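Local coordinates for protein mini spindles (PDB 5VJC) that probably binds tubulin through its HEAT-repeat TOG domains, promoting microtubule dynamics and formation of the mitotic spindle, at residues A[150-153]-A[154-158]; A[205-208]-A[209-213]. All coordinates share one frame; numbering follows the deposited sequence.

Contact 1: A[150-153]-A[154-158]; sequences DAVR and NGVRR
Arg153 and Arg157 sit one turn apart on helix 150-166, joined by the backbone hydrogen bond from Arg157 N to Arg153 O. Along the Arg153 side chain, CB comes first, 4.1 Å from Arg157 NH2. CG lies opposite the carbonyl carbon, and a bend at chi3 (-60°) swings the guanidinium back over the start of the helix. There its face rests, near the rim, on Asp150 CA, and NH2 forms a salt bridge with Asp150 OD1 at 3.6 Å. NH1 hydrogen-bonds to the carbonyl O of Asp147 in the preceding loop, and NE makes a long, weak ion pair with Glu190. The Arg157 guanidinium passes one face over Arg153 O and has Asn154 OD1 at its edge, in plane; its own salt bridge runs from NH1 to Glu190 on helix 185-202. Asp150 OD2 comes within 3.1 Å of Asn154 ND2, but the angle is poor for a hydrogen bond and the two planes stand 86° apart. On the buried flank, Val152 CG1 meets Val156 CG2 at 4.1 Å, the pair facing helix 105-124. This i to i+4 spacing is that of an amphipathic alpha-helix, here in the HEAT-repeat solenoid of a TOG domain.

Contact 2: A[205-208]-A[209-213]; sequences NICP and QSAVR
Cys207 and Pro208 fold against the first turn of helix 209-217, an alpha-helix N-terminus in which Pro208 holds the N-cap position. The first shell is largely apolar. Cys207 SG reaches across to two side chains of that turn, touching Val212 CG2 at 3.7 Å and Ala211 CB at 4.0 Å. With chi1 at -177°, the sulfur stands on the far side of CB from its own amide nitrogen and is carried forward to the helix. The proline ring rests against the same turn through separate atoms: CD lies 4.1 Å from Ala211 CB, while CG is 3.9 Å from Ser210 OG. Ala211 CB thus touches both the cysteine sulfur and the proline ring.

The backbone fixes these groups in place. Pro208 O accepts the amide of Val212 in a bond with an N-H...O angle of 162°. The amide of Ala211 adds a weak second bond to the same oxygen, bent to 125°. Further out, two neighbouring helices touch the turn: Cys207 meets Phe173 and Ala211 meets Met177, both of helix 169-178, while Val212 and Gln209 meet Met248 of helix 245-248. Ile206, just upstream, packs on Phe169 and Phe173, tying the incoming loop to helix 169-178. One turn into the helix, Arg213 lays a face of its guanidinium, near the rim, over Ser210, whose CA is 3.3 Å above the plane, with Gln209 CG at the edge, in plane.

Both contacts belong to the same TOG domain and come in series, their centres about 26 Å apart and nearest atoms about 13 Å apart. Each is partly buried, but contact 1 lies nearer the middle of the chain, about 11 Å from its centre against 20 Å for contact 2. Helix 185-202, between them in sequence, supplies Glu190, an acidic partner of contact 1 from outside its segments, and the loop after it opens contact 2. Contact 1 pairs a charged flank with a valine flank; contact 2, where loop becomes helix, joins side chains mainly through sulfur and carbon. Both are hydrogen-bonded across by backbone alone; contact 1 adds arginine salt bridges, to Asp150 and Glu190.

Contact 1: A[150-153]-A[154-158]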
loop_
_atom_site.group_PDB
_atom_site.type_symbol
_atom_site.label_atom_id
_atom_site.label_comp_id
_atom_site.label_asym_id
_atom_site.label_seq_id
_atom_site.Cartn_x
_atom_site.Cartn_y
_atom_site.Cartn_z
ATOM N N ASP A 150 -0.314 12.566 10.707
ATOM C CA ASP A 150 -0.481 11.407 11.569
ATOM C C ASP A 150 -1.674 10.508 11.194
ATOM O O ASP A 150 -1.546 9.285 11.147
ATOM C CB ASP A 150 -0.640 11.884 13.008
ATOM C CG ASP A 150 -0.640 10.761 13.988
ATOM O OD1 ASP A 150 0.444 10.446 14.511
ATOM O OD2 ASP A 150 -1.723 10.202 14.244
ATOM N N ALA A 151 -2.835 11.102 10.935
ATOM C CA ALA A 151 -4.024 10.279 10.689
ATOM C C ALA A 151 -3.917 9.528 9.353
ATOM O O ALA A 151 -4.422 8.410 9.227
ATOM C CB ALA A 151 -5.276 11.118 10.713
ATOM N N VAL A 152 -3.249 10.141 8.379
ATOM C CA VAL A 152 -2.982 9.469 7.101
ATOM C C VAL A 152 -2.037 8.280 7.296
ATOM O O VAL A 152 -2.328 7.168 6.839
ATOM C CB VAL A 152 -2.385 10.422 6.060
ATOM C CG1 VAL A 152 -2.046 9.668 4.780
ATOM C CG2 VAL A 152 -3.364 11.558 5.752
ATOM N N ARG A 153 -0.916 8.502 7.985
ATOM C CA ARG A 153 0.038 7.425 8.241
ATOM C C ARG A 153 -0.621 6.275 8.992
ATOM O O ARG A 153 -0.435 5.095 8.641
ATOM C CB ARG A 153 1.249 7.945 9.030
ATOM C CG ARG A 153 2.028 9.053 8.342
ATOM C CD ARG A 153 3.417 9.215 8.971
ATOM N NE ARG A 153 3.308 9.550 10.390
ATOM C CZ ARG A 153 3.200 10.791 10.854
ATOM N NH1 ARG A 153 3.208 11.816 10.015
ATOM N NH2 ARG A 153 3.098 11.009 12.168
ATOM N N ASN A 154 -1.412 6.594 10.020
ATOM C CA ASN A 154 -2.102 5.527 10.753
ATOM C C ASN A 154 -3.100 4.747 9.876
ATOM O O ASN A 154 -3.276 3.535 10.036
ATOM C CB ASN A 154 -2.820 6.090 11.982
ATOM C CG ASN A 154 -1.863 6.319 13.148
ATOM O OD1 ASN A 154 -0.762 5.760 13.170
ATOM N ND2 ASN A 154 -2.271 7.142 14.115
ATOM N N GLY A 155 -3.757 5.455 8.967
ATOM C CA GLY A 155 -4.777 4.848 8.122
ATOM C C GLY A 155 -4.116 3.910 7.130
ATOM O O GLY A 155 -4.571 2.792 6.920
ATOM N N VAL A 156 -3.042 4.386 6.510
ATOM C CA VAL A 156 -2.244 3.575 5.590
ATOM C C VAL A 156 -1.762 2.292 6.254
ATOM O O VAL A 156 -1.905 1.202 5.701
ATOM C CB VAL A 156 -1.042 4.373 5.065
ATOM C CG1 VAL A 156 -0.091 3.495 4.251
ATOM C CG2 VAL A 156 -1.530 5.592 4.256
ATOM N N ARG A 157 -1.199 2.418 7.454
ATOM C CA ARG A 157 -0.724 1.259 8.185
ATOM C C ARG A 157 -1.868 0.267 8.473
ATOM O O ARG A 157 -1.704 -0.948 8.344
ATOM C CB ARG A 157 -0.042 1.728 9.493
ATOM C CG ARG A 157 0.801 0.689 10.255
ATOM C CD ARG A 157 2.134 1.338 10.774
ATOM N NE ARG A 157 1.895 2.685 11.269
ATOM C CZ ARG A 157 2.714 3.714 11.079
ATOM N NH1 ARG A 157 3.856 3.538 10.428
ATOM N NH2 ARG A 157 2.389 4.911 11.558
ATOM N N ARG A 158 -3.031 0.778 8.862
ATOM C CA ARG A 158 -4.165 -0.084 9.213
ATOM C C ARG A 158 -4.641 -0.889 7.990
ATOM O O ARG A 158 -4.856 -2.116 8.058
ATOM C CB ARG A 158 -5.304 0.769 9.787
ATOM C CG ARG A 158 -6.595 0.026 10.071
ATOM C CD ARG A 158 -6.627 -0.660 11.431
ATOM N NE ARG A 158 -7.978 -1.101 11.791
ATOM C CZ ARG A 158 -8.498 -2.288 11.467
ATOM N NH1 ARG A 158 -7.786 -3.177 10.781
ATOM N NH2 ARG A 158 -9.738 -2.596 11.837
#

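Contact 2: A[205-208]-A[209-213]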
loop_
_atom_site.group_PDB
_atom_site.type_symbol
_atom_site.label_atom_id
_atom_site.label_comp_id
_atom_site.label_asym_id
_atom_site.label_seq_id
_atom_site.Cartn_x
_atom_site.Cartn_y
_atom_site.Cartn_z
ATOM N N ASN A 205 11.644 -15.775 7.480
ATOM C CA ASN A 205 11.213 -16.294 6.187
ATOM C C ASN A 205 10.837 -15.154 5.224
ATOM O O ASN A 205 10.910 -15.314 4.007
ATOM C CB ASN A 205 10.012 -17.242 6.326
ATOM C CG ASN A 205 10.399 -18.621 6.856
ATOM O OD1 ASN A 205 11.529 -18.840 7.299
ATOM N ND2 ASN A 205 9.451 -19.553 6.821
ATOM N N ILE A 206 10.421 -14.018 5.772
ATOM C CA ILE A 206 9.938 -12.907 4.941
ATOM C C ILE A 206 11.082 -11.999 4.509
ATOM O O ILE A 206 10.918 -11.107 3.661
ATOM C CB ILE A 206 8.883 -12.077 5.689
ATOM C CG1 ILE A 206 7.964 -11.356 4.700
ATOM C CG2 ILE A 206 9.544 -11.099 6.667
ATOM C CD1 ILE A 206 6.781 -10.666 5.365
ATOM N N CYS A 207 12.252 -12.225 5.091
ATOM C CA CYS A 207 13.341 -11.283 4.918
ATOM C C CYS A 207 14.613 -11.963 4.443
ATOM O O CYS A 207 15.375 -12.468 5.257
ATOM C CB CYS A 207 13.591 -10.548 6.234
ATOM S SG CYS A 207 14.851 -9.280 6.159
ATOM N N PRO A 208 14.852 -11.986 3.121
ATOM C CA PRO A 208 16.090 -12.631 2.665
ATOM C C PRO A 208 17.348 -11.826 3.029
ATOM O O PRO A 208 17.261 -10.668 3.457
ATOM C CB PRO A 208 15.899 -12.720 1.145
ATOM C CG PRO A 208 14.900 -11.677 0.821
ATOM C CD PRO A 208 13.984 -11.593 2.001
ATOM N N GLN A 209 18.506 -12.461 2.877
ATOM C CA GLN A 209 19.783 -11.868 3.252
ATOM C C GLN A 209 20.025 -10.564 2.495
ATOM O O GLN A 209 20.602 -9.621 3.028
ATOM C CB GLN A 209 20.928 -12.856 2.988
ATOM C CG GLN A 209 22.317 -12.278 3.233
ATOM C CD GLN A 209 23.432 -13.310 3.095
ATOM O OE1 GLN A 209 23.229 -14.510 3.316
ATOM N NE2 GLN A 209 24.617 -12.843 2.700
ATOM N N SER A 210 19.555 -10.509 1.258
ATOM C CA SER A 210 19.718 -9.316 0.437
ATOM C C SER A 210 18.930 -8.128 0.979
ATOM O O SER A 210 19.374 -6.981 0.885
ATOM C CB SER A 210 19.292 -9.608 -0.984
ATOM O OG SER A 210 17.926 -9.962 -1.023
ATOM N N ALA A 211 17.760 -8.397 1.548
ATOM C CA ALA A 211 16.971 -7.327 2.145
ATOM C C ALA A 211 17.675 -6.809 3.391
ATOM O O ALA A 211 17.720 -5.605 3.630
ATOM C CB ALA A 211 15.563 -7.806 2.470
ATOM N N VAL A 212 18.237 -7.723 4.179
ATOM C CA VAL A 212 18.990 -7.343 5.364
ATOM C C VAL A 212 20.126 -6.375 5.021
ATOM O O VAL A 212 20.347 -5.385 5.714
ATOM C CB VAL A 212 19.593 -8.567 6.070
ATOM C CG1 VAL A 212 20.430 -8.116 7.248
ATOM C CG2 VAL A 212 18.492 -9.527 6.512
ATOM N N ARG A 213 20.849 -6.704 3.959
ATOM C CA ARG A 213 21.920 -5.876 3.413
ATOM C C ARG A 213 21.404 -4.466 3.147
ATOM O O ARG A 213 21.922 -3.467 3.665
ATOM C CB ARG A 213 22.427 -6.506 2.115
ATOM C CG ARG A 213 23.826 -6.126 1.679
ATOM C CD ARG A 213 24.381 -7.217 0.754
ATOM N NE ARG A 213 23.868 -8.553 1.080
ATOM C CZ ARG A 213 23.322 -9.398 0.201
ATOM N NH1 ARG A 213 23.187 -9.050 -1.077
ATOM N NH2 ARG A 213 22.905 -10.594 0.602
#